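Side-chain contacts in sugar ABC transporter, sugar-binding protein (Streptococcus pneumoniae, PDB 2HEU), which probably binds sugars outside the cell, as the solute-binding component of an ABC transporter, and is seen here in its apo, sugar-free form: residues A370-H373 / T374-M377; D384-G387 / M388-D391. All coordinates share one frame; numbering follows the deposited sequence.

In the fold
Both contacts lie late in the chain, on two consecutive helices: interaction 1 in helix 370-382 and interaction 2 at the N-terminal end of helix 385-396, from its N-cap Asp384. Each is local, made between neighbouring turns of one helix, so neither closes a long loop; they stand in series, 370-377 complete before 384-391 begins, without nesting or crossing. Their centres are 11 Å apart, and the helices meet directly: Leu375 CB lies 3.6 Å from Asp391 CB, and Leu375 CD1 packs 4.0 Å from Met388 CG. Outward from this C-terminal helical pair, interaction 1 leans on helix 178-189 through Phe372, and interaction 2 on helix 212-222 through Met388 and Val389.

Interaction 1. Residues A370-H373 / T374-M377; sequences ADFH and TLTM
Thr376 sets its hydroxyl over one face of the Phe372 ring, OG1 standing 3.9 Å above the plane and displaced toward the rim. The ring is carried there by a first torsion that swings CG away from the backbone N (chi1 -176°). The same hydroxyl donates to Phe372 O at 2.8 Å, while Thr376 N reaches that carbonyl at 3.1 Å from the opposite face of its plane, so one oxygen is gripped from both sides. Leu375 comes in beside them: its CG lies 3.4 Å from Phe372 O, and its CD2 approaches the ring obliquely, 4.3 Å from CD1 of Phe372. On another side of the helix, one water joins the side chains of Asp371 and Thr374, donating to Asp371 OD1 and lying 2.7 Å from Thr374 OG1. His373 NE2 hydrogen-bonds Glu369 OE2, four residues earlier and just before the helix. Asn181 of helix 178-189 also hydrogen-bonds Thr376 OG1, and Trp366 and Phe395 pack against Phe372. The chemistry thus implies a divided helix surface: a buried hydroxyl bonded to Phe372 O and Asn181 and lying over the rim of the Phe372 ring, and an exposed acid-threonine pair whose link runs through water.

Interaction 2. Residues D384-G387 / M388-D391; sequences DKQG and MVND
Met388 N donates to Asp384 O at 3.0 Å, the first i to i+4 bond of a helix whose N-cap is Asp384. The capping bond itself comes from the side chain: Gly387 N gives its hydrogen to Asp384 OD1 at 2.9 Å. The carboxylate is met from above its plane, the donor 64° out of it. With CG turned opposite the backbone N (chi1 -178°), Asp384 carries OD1 to the amide of Gly387, three residues on. A negative group at this end would be expected to interact favourably with the helix dipole.

From the cap, the backbone ladder continues with Val389 N to Lys385 O and Asn390 N to Gln386 O. Val389 leans over its bonded carbonyl, CG2 lying 3.5 Å from Lys385 O. The Gln386 and Asn390 side chains meet at a slant on an exposed flank, their amide planes 38° apart.

Further out, Thr382 OG1 holds Asp384 N, tying the cap to the end of the preceding helix. Met388 is buried and touches Leu375 and Tyr379 of helix 370-382 as well as Asp217 and Ile218 of helix 212-222, while Val389 reaches Met214 and Leu209. These contacts seat one flank of the first two turns in the fold.

At the far end of the segment, Asp391 N donates to Gly387 O at 2.9 Å. The Asp391 side chain folds back toward the same carbonyl with CG as its near atom, 3.1 Å from Gly387 O, and the carboxylate oxygens OD1 and OD2, acceptors like the carbonyl, make no hydrogen bond with it.

Interaction 1. Residues A370-H373 / T374-M377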
ATOM      1  N   ALA A 370       0.074 -10.409 -10.716  1.00 10.23           N
ATOM      2  CA  ALA A 370      -0.851 -11.446 -10.325  1.00 10.55           C
ATOM      3  C   ALA A 370      -0.160 -12.806 -10.171  1.00  9.46           C
ATOM      4  O   ALA A 370      -0.502 -13.554  -9.257  1.00 10.04           O
ATOM      5  CB  ALA A 370      -2.013 -11.604 -11.381  1.00 12.60           C
ATOM      6  N   ASP A 371       0.772 -13.152 -11.050  1.00  9.40           N
ATOM      7  CA  ASP A 371       1.408 -14.433 -10.949  1.00  9.19           C
ATOM      8  C   ASP A 371       2.266 -14.590  -9.715  1.00  8.56           C
ATOM      9  O   ASP A 371       2.491 -15.720  -9.234  1.00  9.08           O
ATOM     10  CB  ASP A 371       2.182 -14.792 -12.199  1.00  9.37           C
ATOM     11  CG  ASP A 371       1.331 -15.076 -13.416  1.00 11.32           C
ATOM     12  OD1 ASP A 371       0.092 -15.045 -13.324  1.00 14.89           O
ATOM     13  OD2 ASP A 371       1.915 -15.301 -14.503  1.00 12.81           O
ATOM     14  N   PHE A 372       2.744 -13.480  -9.155  1.00  8.46           N
ATOM     15  CA  PHE A 372       3.463 -13.489  -7.893  1.00  8.22           C
ATOM     16  C   PHE A 372       2.485 -13.799  -6.771  1.00  8.03           C
ATOM     17  O   PHE A 372       2.773 -14.597  -5.838  1.00  7.92           O
ATOM     18  CB  PHE A 372       4.183 -12.152  -7.631  1.00  8.01           C
ATOM     19  CG  PHE A 372       5.008 -12.162  -6.409  1.00  8.57           C
ATOM     20  CD1 PHE A 372       6.303 -12.688  -6.387  1.00  8.51           C
ATOM     21  CD2 PHE A 372       4.523 -11.625  -5.206  1.00  8.50           C
ATOM     22  CE1 PHE A 372       7.069 -12.674  -5.221  1.00  9.11           C
ATOM     23  CE2 PHE A 372       5.268 -11.635  -4.044  1.00  9.35           C
ATOM     24  CZ  PHE A 372       6.560 -12.130  -4.062  1.00  8.60           C
ATOM     25  N   HIS A 373       1.284 -13.185  -6.801  1.00  8.24           N
ATOM     26  CA  HIS A 373       0.246 -13.551  -5.810  1.00  8.50           C
ATOM     27  C   HIS A 373      -0.001 -15.037  -5.861  1.00  8.35           C
ATOM     28  O   HIS A 373      -0.044 -15.757  -4.848  1.00  8.67           O
ATOM     29  CB  HIS A 373      -1.070 -12.814  -6.087  1.00  8.60           C
ATOM     30  CG  HIS A 373      -0.955 -11.339  -6.263  1.00  9.02           C
ATOM     31  ND1 HIS A 373      -2.020 -10.657  -6.753  1.00 10.53           N
ATOM     32  CD2 HIS A 373       0.058 -10.465  -6.049  1.00 10.09           C
ATOM     33  CE1 HIS A 373      -1.654  -9.390  -6.826  1.00 11.06           C
ATOM     34  NE2 HIS A 373      -0.429  -9.208  -6.364  1.00 10.80           N
ATOM     35  N   THR A 374      -0.200 -15.560  -7.078  1.00  8.54           N
ATOM     36  CA  THR A 374      -0.587 -16.949  -7.270  1.00  9.08           C
ATOM     37  C   THR A 374       0.506 -17.890  -6.740  1.00  7.98           C
ATOM     38  O   THR A 374       0.197 -18.872  -6.087  1.00  8.41           O
ATOM     39  CB  THR A 374      -0.877 -17.216  -8.747  1.00 10.52           C
ATOM     40  OG1 THR A 374      -1.965 -16.375  -9.123  1.00 11.07           O
ATOM     41  CG2 THR A 374      -1.121 -18.676  -9.062  1.00 11.36           C
ATOM     42  N   LEU A 375       1.781 -17.634  -7.100  1.00  8.15           N
ATOM     43  CA  LEU A 375       2.814 -18.564  -6.648  1.00  8.08           C
ATOM     44  C   LEU A 375       2.925 -18.547  -5.126  1.00  8.06           C
ATOM     45  O   LEU A 375       3.246 -19.576  -4.505  1.00  8.56           O
ATOM     46  CB  LEU A 375       4.141 -18.298  -7.326  1.00  8.58           C
ATOM     47  CG  LEU A 375       4.899 -17.001  -7.018  1.00  8.58           C
ATOM     48  CD1 LEU A 375       5.754 -17.096  -5.754  1.00  9.50           C
ATOM     49  CD2 LEU A 375       5.751 -16.542  -8.202  1.00  9.68           C
ATOM     50  N   THR A 376       2.643 -17.412  -4.498  1.00  7.47           N
ATOM     51  CA  THR A 376       2.704 -17.291  -3.070  1.00  7.67           C
ATOM     52  C   THR A 376       1.630 -18.152  -2.412  1.00  7.83           C
ATOM     53  O   THR A 376       1.898 -18.988  -1.528  1.00  8.05           O
ATOM     54  CB  THR A 376       2.541 -15.828  -2.641  1.00  7.61           C
ATOM     55  OG1 THR A 376       3.643 -15.055  -3.193  1.00  8.21           O
ATOM     56  CG2 THR A 376       2.532 -15.679  -1.126  1.00  8.54           C
ATOM     57  N   MET A 377       0.371 -17.972  -2.859  1.00  8.25           N
ATOM     58  CA  MET A 377      -0.733 -18.717  -2.245  1.00  8.67           C
ATOM     59  C   MET A 377      -0.602 -20.196  -2.605  1.00  8.13           C
ATOM     60  O   MET A 377      -0.944 -21.064  -1.782  1.00  8.67           O
ATOM     61  CB  MET A 377      -2.061 -18.147  -2.695  1.00  8.69           C
ATOM     62  CG  MET A 377      -3.263 -18.737  -1.933  1.00  9.49           C
ATOM     63  SD  MET A 377      -3.225 -18.475  -0.157  1.00  9.34           S
ATOM     64  CE  MET A 377      -3.720 -16.764  -0.067  1.00  9.62           C
TER
HETATM   65  O   HOH W   1      -1.946 -15.856 -11.762  1.00 19.11           O

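Interaction 2. Residues D384-G387 / M388-D391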
ATOM      1  N   ASP A 384       5.046 -26.973  -2.071  1.00 10.39           N
ATOM      2  CA  ASP A 384       5.999 -27.448  -3.099  1.00  9.83           C
ATOM      3  C   ASP A 384       7.120 -26.388  -3.266  1.00  9.58           C
ATOM      4  O   ASP A 384       6.932 -25.378  -3.956  1.00  9.20           O
ATOM      5  CB  ASP A 384       5.269 -27.743  -4.386  1.00 11.07           C
ATOM      6  CG  ASP A 384       6.190 -28.273  -5.454  1.00 11.90           C
ATOM      7  OD1 ASP A 384       7.396 -28.303  -5.281  1.00 11.44           O
ATOM      8  OD2 ASP A 384       5.580 -28.610  -6.507  1.00 17.68           O
ATOM      9  N   LYS A 385       8.236 -26.587  -2.612  1.00  9.39           N
ATOM     10  CA  LYS A 385       9.332 -25.589  -2.639  0.50  8.76           C
ATOM     11  C   LYS A 385       9.944 -25.433  -4.001  1.00  8.91           C
ATOM     12  O   LYS A 385      10.099 -24.317  -4.479  1.00  8.73           O
ATOM     13  CB  LYS A 385      10.391 -25.951  -1.569  0.50  8.95           C
ATOM     14  CG  LYS A 385       9.864 -26.148  -0.179  0.50  8.85           C
ATOM     15  CD  LYS A 385      10.982 -26.507   0.738  0.50  9.17           C
ATOM     16  CE  LYS A 385      10.653 -26.424   2.172  0.50 10.25           C
ATOM     17  NZ  LYS A 385       9.920 -27.703   2.585  0.50 12.79           N
ATOM     18  N   GLN A 386      10.344 -26.548  -4.630  1.00  9.73           N
ATOM     19  CA  GLN A 386      10.905 -26.447  -5.971  1.00  9.83           C
ATOM     20  C   GLN A 386       9.893 -25.817  -6.920  1.00  9.59           C
ATOM     21  O   GLN A 386      10.260 -25.044  -7.812  1.00 10.09           O
ATOM     22  CB  GLN A 386      11.394 -27.811  -6.452  1.00 10.08           C
ATOM     23  CG  GLN A 386      12.123 -27.691  -7.825  1.00 11.25           C
ATOM     24  CD  GLN A 386      13.445 -26.936  -7.654  1.00 12.46           C
ATOM     25  OE1 GLN A 386      13.597 -25.855  -8.320  1.00 14.60           O
ATOM     26  NE2 GLN A 386      14.323 -27.389  -6.870  1.00 12.69           N
ATOM     27  N   GLY A 387       8.627 -26.185  -6.803  1.00  9.34           N
ATOM     28  CA  GLY A 387       7.613 -25.614  -7.634  1.00 10.06           C
ATOM     29  C   GLY A 387       7.536 -24.105  -7.499  1.00  8.80           C
ATOM     30  O   GLY A 387       7.360 -23.375  -8.452  1.00  9.72           O
ATOM     31  N   MET A 388       7.646 -23.604  -6.248  1.00  8.60           N
ATOM     32  CA  MET A 388       7.627 -22.167  -6.027  1.00  8.31           C
ATOM     33  C   MET A 388       8.830 -21.492  -6.677  1.00  8.15           C
ATOM     34  O   MET A 388       8.693 -20.441  -7.290  1.00  7.97           O
ATOM     35  CB  MET A 388       7.520 -21.847  -4.513  1.00  8.12           C
ATOM     36  CG  MET A 388       7.489 -20.370  -4.254  1.00  8.13           C
ATOM     37  SD  MET A 388       7.007 -19.899  -2.608  1.00  8.66           S
ATOM     38  CE  MET A 388       8.340 -20.510  -1.587  1.00 10.65           C
ATOM     39  N   VAL A 389      10.025 -22.077  -6.532  1.00  8.19           N
ATOM     40  CA  VAL A 389      11.210 -21.551  -7.216  1.00  8.37           C
ATOM     41  C   VAL A 389      10.997 -21.534  -8.704  1.00  8.44           C
ATOM     42  O   VAL A 389      11.301 -20.531  -9.380  1.00  8.69           O
ATOM     43  CB  VAL A 389      12.441 -22.353  -6.798  1.00  8.94           C
ATOM     44  CG1 VAL A 389      13.636 -21.985  -7.679  1.00 10.74           C
ATOM     45  CG2 VAL A 389      12.755 -22.141  -5.321  1.00  9.84           C
ATOM     46  N   ASN A 390      10.494 -22.614  -9.262  1.00  8.37           N
ATOM     47  CA  ASN A 390      10.226 -22.655 -10.678  1.00  9.02           C
ATOM     48  C   ASN A 390       9.255 -21.563 -11.101  1.00  8.19           C
ATOM     49  O   ASN A 390       9.438 -20.885 -12.133  1.00  9.40           O
ATOM     50  CB  ASN A 390       9.702 -24.026 -11.051  1.00 10.35           C
ATOM     51  CG  ASN A 390      10.737 -25.131 -10.976  1.00 10.50           C
ATOM     52  OD1 ASN A 390      11.931 -24.866 -10.868  1.00 11.22           O
ATOM     53  ND2 ASN A 390      10.249 -26.359 -10.990  1.00 12.00           N
ATOM     54  N   ASP A 391       8.194 -21.360 -10.306  1.00  8.72           N
ATOM     55  CA  ASP A 391       7.226 -20.310 -10.560  1.00  8.55           C
ATOM     56  C   ASP A 391       7.841 -18.936 -10.525  1.00  7.71           C
ATOM     57  O   ASP A 391       7.471 -18.053 -11.316  1.00  8.53           O
ATOM     58  CB  ASP A 391       6.084 -20.370  -9.540  1.00  9.68           C
ATOM     59  CG  ASP A 391       5.157 -21.543  -9.631  1.00 11.13           C
ATOM     60  OD1 ASP A 391       5.128 -22.226 -10.630  1.00 14.48           O
ATOM     61  OD2 ASP A 391       4.379 -21.710  -8.643  1.00 13.53           O
TER